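PDB 1NMO: GTP cyclohydrolase 1 type 2 homolog from Escherichia coli, Escherichia coli O157:H7, which forms a toroidal homohexamer with a dinuclear metal site in each subunit and may take part in degrading radiation-damaged nucleotides. Local coordinates for residues A[21-32]-A[58-69]. Numbering follows the deposited sequence.
With FE (Fe (III) ion), chain G; FE (Fe (III) ion), chain H.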
# COMPACT_ATOMS: atom_id res chain seq x y z
N ASP A 21 25.08 27.92 27.42
CA ASP A 21 24.07 27.37 26.53
C ASP A 21 23.39 28.33 25.51
O ASP A 21 23.53 29.55 25.57
CB ASP A 21 23.01 26.78 27.45
CG ASP A 21 22.51 25.47 26.99
OD1 ASP A 21 22.33 25.32 25.75
OD2 ASP A 21 22.29 24.62 27.88
N TYR A 22 22.66 27.75 24.57
CA TYR A 22 21.91 28.51 23.55
C TYR A 22 20.54 28.91 24.19
O TYR A 22 19.68 29.54 23.54
CB TYR A 22 21.60 27.61 22.33
CG TYR A 22 22.79 26.99 21.69
CD1 TYR A 22 23.54 27.73 20.76
CD2 TYR A 22 23.19 25.67 22.01
CE1 TYR A 22 24.70 27.18 20.15
CE2 TYR A 22 24.36 25.09 21.42
CZ TYR A 22 25.10 25.86 20.49
OH TYR A 22 26.26 25.39 19.90
N ALA A 23 20.32 28.51 25.44
CA ALA A 23 19.04 28.88 26.02
C ALA A 23 19.07 28.80 27.54
O ALA A 23 19.91 28.10 28.14
CB ALA A 23 17.91 28.03 25.42
N PRO A 24 18.20 29.55 28.20
CA PRO A 24 18.29 29.41 29.66
C PRO A 24 17.99 28.01 30.18
O PRO A 24 17.08 27.36 29.70
CB PRO A 24 17.27 30.41 30.19
CG PRO A 24 16.25 30.57 28.97
CD PRO A 24 17.23 30.61 27.80
N ASN A 25 18.75 27.55 31.17
CA ASN A 25 18.47 26.27 31.79
C ASN A 25 17.81 26.53 33.21
O ASN A 25 18.10 27.56 33.87
CB ASN A 25 19.78 25.44 31.87
CG ASN A 25 20.23 24.94 30.52
OD1 ASN A 25 19.45 24.24 29.80
ND2 ASN A 25 21.53 25.26 30.15
N GLY A 26 16.90 25.64 33.63
CA GLY A 26 16.24 25.81 34.93
C GLY A 26 14.74 26.08 34.78
O GLY A 26 14.11 25.53 33.84
N LEU A 27 14.17 26.93 35.65
CA LEU A 27 12.72 27.27 35.59
C LEU A 27 12.52 28.15 34.36
O LEU A 27 13.06 29.26 34.35
CB LEU A 27 12.32 28.15 36.77
CG LEU A 27 11.14 27.65 37.55
CD1 LEU A 27 10.57 28.79 38.34
CD2 LEU A 27 10.12 27.04 36.67
N GLN A 28 11.80 27.75 33.33
CA GLN A 28 11.68 28.73 32.25
C GLN A 28 10.33 29.45 32.32
O GLN A 28 10.16 30.55 31.78
CB GLN A 28 11.82 28.06 30.90
CG GLN A 28 13.16 27.33 30.73
CD GLN A 28 13.28 26.81 29.31
OE1 GLN A 28 12.28 26.81 28.56
NE2 GLN A 28 14.47 26.37 28.92
N VAL A 29 9.33 28.86 32.95
CA VAL A 29 8.04 29.56 33.00
C VAL A 29 7.56 29.22 34.37
O VAL A 29 7.30 28.07 34.66
CB VAL A 29 7.04 29.04 31.93
CG1 VAL A 29 5.78 29.92 31.94
CG2 VAL A 29 7.73 29.07 30.50
N GLU A 30 7.50 30.21 35.24
CA GLU A 30 7.06 30.00 36.60
C GLU A 30 5.56 29.72 36.71
O GLU A 30 4.77 30.31 35.99
CB GLU A 30 7.36 31.23 37.42
CG GLU A 30 7.38 31.04 38.86
CD GLU A 30 7.44 32.37 39.57
OE1 GLU A 30 7.86 33.39 38.93
OE2 GLU A 30 7.06 32.39 40.78
N GLY A 31 5.22 28.83 37.65
CA GLY A 31 3.84 28.45 37.95
C GLY A 31 3.61 28.33 39.47
O GLY A 31 4.20 29.12 40.24
N LYS A 32 2.72 27.42 39.91
CA LYS A 32 2.39 27.27 41.34
C LYS A 32 3.65 26.94 42.12
O LYS A 32 4.52 26.16 41.70
CB LYS A 32 1.35 26.20 41.57
CG LYS A 32 1.79 24.93 40.97
CD LYS A 32 0.89 23.73 41.25
CE LYS A 32 -0.58 23.96 40.93
NZ LYS A 32 -1.06 22.74 40.18
N ASP A 58 1.91 19.49 38.11
CA ASP A 58 2.34 20.78 38.70
C ASP A 58 3.62 21.34 37.95
O ASP A 58 3.97 22.54 38.03
CB ASP A 58 2.75 20.59 40.15
CG ASP A 58 1.62 20.11 41.01
OD1 ASP A 58 0.49 20.65 40.91
OD2 ASP A 58 1.86 19.19 41.82
N ALA A 59 4.34 20.48 37.25
CA ALA A 59 5.50 20.97 36.51
C ALA A 59 5.71 20.13 35.28
O ALA A 59 5.25 18.99 35.19
CB ALA A 59 6.72 20.89 37.36
N VAL A 60 6.44 20.70 34.34
CA VAL A 60 6.84 19.96 33.16
C VAL A 60 8.33 20.13 33.05
O VAL A 60 8.83 21.25 33.24
CB VAL A 60 6.22 20.53 31.90
CG1 VAL A 60 6.82 19.85 30.63
CG2 VAL A 60 4.81 20.21 31.96
N ILE A 61 9.05 19.02 32.84
CA ILE A 61 10.50 19.12 32.68
C ILE A 61 10.87 18.51 31.30
O ILE A 61 10.35 17.44 30.92
CB ILE A 61 11.24 18.40 33.81
CG1 ILE A 61 10.81 18.96 35.18
CG2 ILE A 61 12.73 18.59 33.55
CD1 ILE A 61 11.57 18.39 36.40
N VAL A 62 11.74 19.19 30.55
CA VAL A 62 12.09 18.77 29.20
C VAL A 62 13.52 19.00 28.81
O VAL A 62 14.24 19.67 29.55
CB VAL A 62 11.26 19.57 28.15
CG1 VAL A 62 9.78 19.29 28.27
CG2 VAL A 62 11.53 21.02 28.28
N HIS A 63 13.96 18.38 27.70
CA HIS A 63 15.30 18.60 27.20
C HIS A 63 15.30 19.87 26.33
O HIS A 63 16.29 20.60 26.32
CB HIS A 63 15.77 17.45 26.37
CG HIS A 63 17.16 17.61 25.82
ND1 HIS A 63 18.19 18.23 26.51
CD2 HIS A 63 17.69 17.23 24.62
CE1 HIS A 63 19.29 18.22 25.75
NE2 HIS A 63 19.01 17.63 24.59
N HIS A 64 14.19 20.11 25.59
CA HIS A 64 14.01 21.28 24.71
C HIS A 64 12.82 22.17 25.13
O HIS A 64 11.63 21.90 24.83
CB HIS A 64 13.74 20.85 23.27
CG HIS A 64 14.82 20.03 22.66
ND1 HIS A 64 14.69 18.68 22.45
CD2 HIS A 64 16.04 20.38 22.18
CE1 HIS A 64 15.77 18.22 21.86
NE2 HIS A 64 16.61 19.23 21.68
N GLY A 65 13.12 23.27 25.82
CA GLY A 65 12.05 24.16 26.28
C GLY A 65 11.97 25.31 25.34
O GLY A 65 12.03 25.10 24.13
N TYR A 66 11.89 26.55 25.86
CA TYR A 66 11.72 27.72 24.97
C TYR A 66 12.83 28.79 25.07
O TYR A 66 13.89 28.57 25.66
CB TYR A 66 10.38 28.41 25.28
CG TYR A 66 9.16 27.50 25.34
CD1 TYR A 66 9.07 26.42 24.53
CD2 TYR A 66 8.10 27.74 26.25
CE1 TYR A 66 7.97 25.56 24.60
CE2 TYR A 66 6.98 26.87 26.32
CZ TYR A 66 6.95 25.77 25.48
OH TYR A 66 5.96 24.77 25.50
N PHE A 67 12.57 29.94 24.45
CA PHE A 67 13.48 31.10 24.55
C PHE A 67 14.88 30.86 24.03
O PHE A 67 15.85 31.23 24.70
CB PHE A 67 13.56 31.49 26.01
CG PHE A 67 12.20 31.54 26.66
CD1 PHE A 67 11.16 32.22 26.04
CD2 PHE A 67 11.96 30.91 27.86
CE1 PHE A 67 9.90 32.27 26.61
CE2 PHE A 67 10.72 30.96 28.43
CZ PHE A 67 9.68 31.65 27.78
N TRP A 68 14.98 30.20 22.88
CA TRP A 68 16.27 29.93 22.21
C TRP A 68 16.88 31.26 21.71
O TRP A 68 16.16 32.20 21.26
CB TRP A 68 16.06 28.99 21.01
CG TRP A 68 15.63 27.64 21.44
CD1 TRP A 68 14.32 27.24 21.66
CD2 TRP A 68 16.47 26.58 21.99
NE1 TRP A 68 14.30 26.01 22.34
CE2 TRP A 68 15.59 25.57 22.53
CE3 TRP A 68 17.87 26.37 22.07
CZ2 TRP A 68 16.07 24.38 23.15
CZ3 TRP A 68 18.35 25.18 22.69
CH2 TRP A 68 17.44 24.21 23.22
N LYS A 69 18.21 31.30 21.77
CA LYS A 69 18.91 32.48 21.37
C LYS A 69 18.59 32.81 19.91
O LYS A 69 18.63 31.95 18.98
CB LYS A 69 20.44 32.34 21.57
CG LYS A 69 21.17 33.70 21.72
CD LYS A 69 21.80 33.93 23.17
CE LYS A 69 22.50 32.65 23.76
NZ LYS A 69 23.80 32.21 23.09
FE FE G . 18.28 18.12 20.96
FE FE H . 20.79 17.55 22.80
O HOH W 1 15.01 25.79 26.19
O HOH W 2 22.81 17.49 21.55
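Q28 reaches across to the backbone of Y66 and ties strand 26-29, outermost within this chain in a mixed five-stranded sheet, to the loop after strand 59-62. Strand 92-95 lies between the two. A classic beta bulge sets Q28 and V29 together opposite L93. The Q28 chain runs extended beyond CG (chi2 -174°), which carries its amide to the loop. There Q28 OE1 takes the Y66 N-H at 2.7 Å, in the carbonyl plane and on a lone pair, nearly straight (171°). The other end of the amide, NE2, donates to P24 O and to a water. That water in turn donates to Y66 O.

F67 turns its edge to segment 21-32. F67 CE2 lies 3.4 Å from Q28 O, and V29 CG2 and P24 CG also sit near the ring plane. W68 instead offers a face. A23 CB stands over the six-membered ring of W68 in a CH-pi contact, 4.0 Å from its centroid. K69 N donates to Y22 O at 2.9 Å.

H63 and H64, where the chain turns past strand 59-62, bind one iron each. D101 and a water join H63 on one, H215 joins H64 on the other, and E219 bridges both. At the far end, in a salt bridge, K32 NZ meets D58 OD1 at 2.7 Å, nearly in line with its C-O bond, while D58 OD2 accepts from K37 N.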